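Local coordinates for beta-lactamase (Klebsiella pneumoniae, PDB 6KBY), which probably hydrolyses beta-lactam antibiotics to substituted beta-amino acids as a class C serine beta-lactamase, and is captured here with adenosine monophosphate in its active-site pocket, at residues L26-A38 and Y48-V61. Sequence-based numbering, arbitrary orientation.
Sequences LMQKNNIPGMSVA and YNYGLAAKQPQQPV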
# COMPACT_ATOMS: atom_id res chain seq x y z
N LEU A 26 20.81 8.64 4.27
CA LEU A 26 20.15 7.48 3.68
C LEU A 26 20.36 7.43 2.17
O LEU A 26 20.69 6.38 1.61
CB LEU A 26 18.66 7.54 4.01
CG LEU A 26 17.81 6.39 3.47
CD1 LEU A 26 17.99 5.14 4.30
CD2 LEU A 26 16.34 6.81 3.41
N MET A 27 20.15 8.56 1.50
CA MET A 27 20.29 8.59 0.05
C MET A 27 21.74 8.43 -0.37
O MET A 27 22.04 7.79 -1.39
CB MET A 27 19.72 9.89 -0.50
CG MET A 27 18.22 9.99 -0.35
SD MET A 27 17.53 11.54 -0.96
CE MET A 27 17.89 11.43 -2.72
N GLN A 28 22.67 9.03 0.39
CA GLN A 28 24.08 8.91 0.08
C GLN A 28 24.53 7.46 0.14
O GLN A 28 25.08 6.91 -0.83
CB GLN A 28 24.89 9.78 1.06
CG GLN A 28 26.30 10.14 0.60
CD GLN A 28 27.19 8.93 0.43
OE1 GLN A 28 27.37 8.13 1.35
NE2 GLN A 28 27.75 8.78 -0.76
N LYS A 29 24.29 6.80 1.28
CA LYS A 29 24.88 5.48 1.45
C LYS A 29 24.21 4.43 0.58
O LYS A 29 24.87 3.48 0.15
CB LYS A 29 24.92 5.08 2.92
CG LYS A 29 23.60 4.73 3.53
CD LYS A 29 23.83 4.40 4.99
CE LYS A 29 22.70 3.62 5.59
NZ LYS A 29 22.97 3.29 7.01
N ASN A 30 22.92 4.58 0.29
CA ASN A 30 22.20 3.64 -0.55
C ASN A 30 22.23 4.02 -2.02
O ASN A 30 21.70 3.28 -2.85
CB ASN A 30 20.75 3.50 -0.09
CG ASN A 30 20.63 2.80 1.25
OD1 ASN A 30 20.79 1.59 1.34
ND2 ASN A 30 20.33 3.56 2.29
N ASN A 31 22.83 5.16 -2.36
CA ASN A 31 22.86 5.66 -3.73
C ASN A 31 21.45 5.77 -4.33
O ASN A 31 21.19 5.36 -5.46
CB ASN A 31 23.79 4.84 -4.62
CG ASN A 31 24.20 5.59 -5.85
OD1 ASN A 31 24.40 6.80 -5.81
ND2 ASN A 31 24.34 4.88 -6.96
N ILE A 32 20.53 6.32 -3.54
CA ILE A 32 19.17 6.57 -3.99
C ILE A 32 19.16 7.90 -4.73
O ILE A 32 19.50 8.93 -4.14
CB ILE A 32 18.22 6.67 -2.79
CG1 ILE A 32 18.20 5.36 -2.00
CG2 ILE A 32 16.82 7.06 -3.24
CD1 ILE A 32 17.63 5.51 -0.60
N PRO A 33 18.76 7.94 -6.01
CA PRO A 33 18.87 9.22 -6.74
C PRO A 33 17.92 10.29 -6.25
O PRO A 33 18.31 11.46 -6.17
CB PRO A 33 18.60 8.82 -8.20
CG PRO A 33 18.95 7.37 -8.25
CD PRO A 33 18.51 6.81 -6.92
N GLY A 34 16.68 9.93 -5.94
CA GLY A 34 15.67 10.92 -5.61
C GLY A 34 14.67 10.40 -4.60
O GLY A 34 14.33 9.21 -4.59
N MET A 35 14.20 11.30 -3.73
CA MET A 35 13.17 10.95 -2.77
C MET A 35 12.21 12.12 -2.59
O MET A 35 12.57 13.28 -2.80
CB MET A 35 13.73 10.59 -1.39
CG MET A 35 14.49 9.29 -1.37
SD MET A 35 14.91 8.66 0.26
CE MET A 35 13.31 8.21 0.92
N SER A 36 11.00 11.79 -2.15
CA SER A 36 10.12 12.78 -1.57
C SER A 36 9.57 12.19 -0.27
O SER A 36 9.18 11.02 -0.23
CB SER A 36 8.98 13.17 -2.51
OG SER A 36 8.18 14.18 -1.92
N VAL A 37 9.56 13.02 0.77
CA VAL A 37 9.03 12.63 2.06
C VAL A 37 7.94 13.63 2.42
O VAL A 37 8.18 14.84 2.41
CB VAL A 37 10.13 12.62 3.14
CG1 VAL A 37 9.54 12.27 4.50
CG2 VAL A 37 11.23 11.65 2.74
N ALA A 38 6.76 13.12 2.74
CA ALA A 38 5.63 13.95 3.13
C ALA A 38 5.24 13.57 4.55
O ALA A 38 5.11 12.38 4.86
CB ALA A 38 4.45 13.71 2.18
N TYR A 48 8.98 17.37 1.45
CA TYR A 48 10.42 17.59 1.28
C TYR A 48 10.89 16.76 0.09
O TYR A 48 10.69 15.54 0.06
CB TYR A 48 11.17 17.21 2.55
CG TYR A 48 10.67 17.98 3.75
CD1 TYR A 48 10.90 19.34 3.86
CD2 TYR A 48 9.93 17.36 4.75
CE1 TYR A 48 10.43 20.07 4.94
CE2 TYR A 48 9.45 18.09 5.85
CZ TYR A 48 9.71 19.44 5.93
OH TYR A 48 9.25 20.16 7.00
N ASN A 49 11.52 17.41 -0.88
CA ASN A 49 11.99 16.76 -2.10
C ASN A 49 13.51 16.78 -2.14
O ASN A 49 14.14 17.78 -1.75
CB ASN A 49 11.43 17.47 -3.32
CG ASN A 49 9.92 17.44 -3.35
OD1 ASN A 49 9.31 16.41 -3.04
ND2 ASN A 49 9.31 18.56 -3.71
N TYR A 50 14.09 15.69 -2.62
CA TYR A 50 15.53 15.51 -2.61
C TYR A 50 15.99 14.91 -3.92
O TYR A 50 15.42 13.93 -4.39
CB TYR A 50 15.94 14.54 -1.50
CG TYR A 50 15.51 14.96 -0.11
CD1 TYR A 50 14.25 14.61 0.37
CD2 TYR A 50 16.36 15.69 0.71
CE1 TYR A 50 13.85 14.98 1.64
CE2 TYR A 50 15.96 16.06 1.98
CZ TYR A 50 14.71 15.71 2.44
OH TYR A 50 14.30 16.08 3.70
N GLY A 51 17.06 15.47 -4.50
CA GLY A 51 17.75 14.76 -5.55
C GLY A 51 16.99 14.72 -6.87
O GLY A 51 16.28 15.66 -7.25
N LEU A 52 17.17 13.61 -7.58
CA LEU A 52 16.85 13.50 -9.00
C LEU A 52 15.78 12.45 -9.26
O LEU A 52 15.90 11.30 -8.81
CB LEU A 52 18.10 13.11 -9.79
CG LEU A 52 19.29 14.05 -9.63
CD1 LEU A 52 20.47 13.55 -10.46
CD2 LEU A 52 18.88 15.45 -10.03
N ALA A 53 14.77 12.85 -10.04
CA ALA A 53 13.81 11.91 -10.59
C ALA A 53 14.41 11.10 -11.73
O ALA A 53 14.00 9.96 -11.97
CB ALA A 53 12.59 12.68 -11.10
N ALA A 54 15.37 11.67 -12.45
CA ALA A 54 16.05 10.99 -13.54
C ALA A 54 17.48 11.51 -13.62
O ALA A 54 17.72 12.69 -13.36
CB ALA A 54 15.35 11.24 -14.88
N LYS A 55 18.41 10.63 -13.96
CA LYS A 55 19.82 11.02 -14.04
C LYS A 55 20.20 11.59 -15.40
O LYS A 55 20.98 12.56 -15.46
CB LYS A 55 20.71 9.81 -13.76
CG LYS A 55 20.56 9.23 -12.37
CD LYS A 55 21.55 8.10 -12.17
CE LYS A 55 21.32 7.41 -10.84
NZ LYS A 55 22.32 6.34 -10.59
N GLN A 56 19.69 11.03 -16.48
CA GLN A 56 20.15 11.39 -17.81
C GLN A 56 19.03 11.29 -18.84
O GLN A 56 18.60 10.19 -19.18
CB GLN A 56 21.32 10.48 -18.22
CG GLN A 56 22.04 10.93 -19.48
CD GLN A 56 22.30 12.42 -19.50
OE1 GLN A 56 22.82 12.99 -18.54
NE2 GLN A 56 21.93 13.07 -20.60
N PRO A 57 18.53 12.44 -19.32
CA PRO A 57 18.87 13.80 -18.88
C PRO A 57 18.41 14.08 -17.45
O PRO A 57 17.40 13.53 -17.01
CB PRO A 57 18.09 14.69 -19.86
CG PRO A 57 17.86 13.83 -21.05
CD PRO A 57 17.65 12.46 -20.50
N GLN A 58 19.16 14.92 -16.75
CA GLN A 58 18.91 15.15 -15.33
C GLN A 58 17.58 15.87 -15.12
O GLN A 58 17.28 16.86 -15.81
CB GLN A 58 20.05 15.97 -14.75
CG GLN A 58 19.99 16.16 -13.26
CD GLN A 58 21.27 16.74 -12.70
OE1 GLN A 58 22.34 16.14 -12.79
NE2 GLN A 58 21.17 17.93 -12.12
N GLN A 59 16.77 15.37 -14.19
CA GLN A 59 15.51 16.00 -13.82
C GLN A 59 15.37 15.92 -12.30
O GLN A 59 15.51 14.83 -11.73
CB GLN A 59 14.31 15.33 -14.49
CG GLN A 59 14.29 15.40 -16.01
CD GLN A 59 14.10 16.82 -16.53
OE1 GLN A 59 13.73 17.73 -15.78
NE2 GLN A 59 14.34 17.01 -17.82
N PRO A 60 15.09 17.04 -11.64
CA PRO A 60 14.96 17.01 -10.18
C PRO A 60 13.61 16.46 -9.75
O PRO A 60 12.62 16.51 -10.48
CB PRO A 60 15.05 18.50 -9.81
CG PRO A 60 14.45 19.19 -10.99
CD PRO A 60 14.89 18.39 -12.19
N VAL A 61 13.58 15.92 -8.53
CA VAL A 61 12.31 15.65 -7.86
C VAL A 61 11.65 16.98 -7.55
O VAL A 61 12.29 17.90 -7.01
CB VAL A 61 12.53 14.83 -6.58
CG1 VAL A 61 11.20 14.58 -5.86
CG2 VAL A 61 13.21 13.50 -6.89
O HOH W 1 21.20 4.91 -8.41
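M27 reaches from the last turn of its helix to Y50 on the edge strand, a compact example of how a helix is seated on one face of an antiparallel sheet. Its SD lies 3.4 Å from Y50 CB and approaches the ring obliquely, a Met-aromatic contact with 5.0 Å between the sulfur and the ring centroid. The two side chains cross at about a right angle, and the bend at chi3 (65°) turns M27 CE back toward the backbone of Y50 and G51. On the same face of the sheet, M35 CB and V37 CG2 lie more loosely along one side of the Y50 ring, near CD1 and CE1, where M35 O meets the ring edge.

Beneath these side chains, M35 and V37 form hydrogen-bonded antiparallel pairs with Y50 and Y48. The other face carries S36 and N49: S36 OG donates to N49 OD1 over 2.7 Å, nearly along the C=O axis, and is also bonded to S234. V61 covers the backbone from this side, its CG2 3.8 Å from G34 CA.

Beyond the paired strands, L52 N reaches P33 O in a straight bond of 2.8 Å, though from above the carbonyl plane. P33 CG rests 3.5 Å from K55 CE; the extended lysine chain carries NZ onward to a water that bridges to N31 O, in the Schellman motif ending the helix.

Strands 34-41 and 44-50 form a beta hairpin at one margin of the large antiparallel sheet, with strand 340-346 on the other flank of 34-41. Helix 11-30 covers the face bearing V37, Y48 and Y50, and its D20 and E12 take the hydroxyls of Y50 and Y48, respectively.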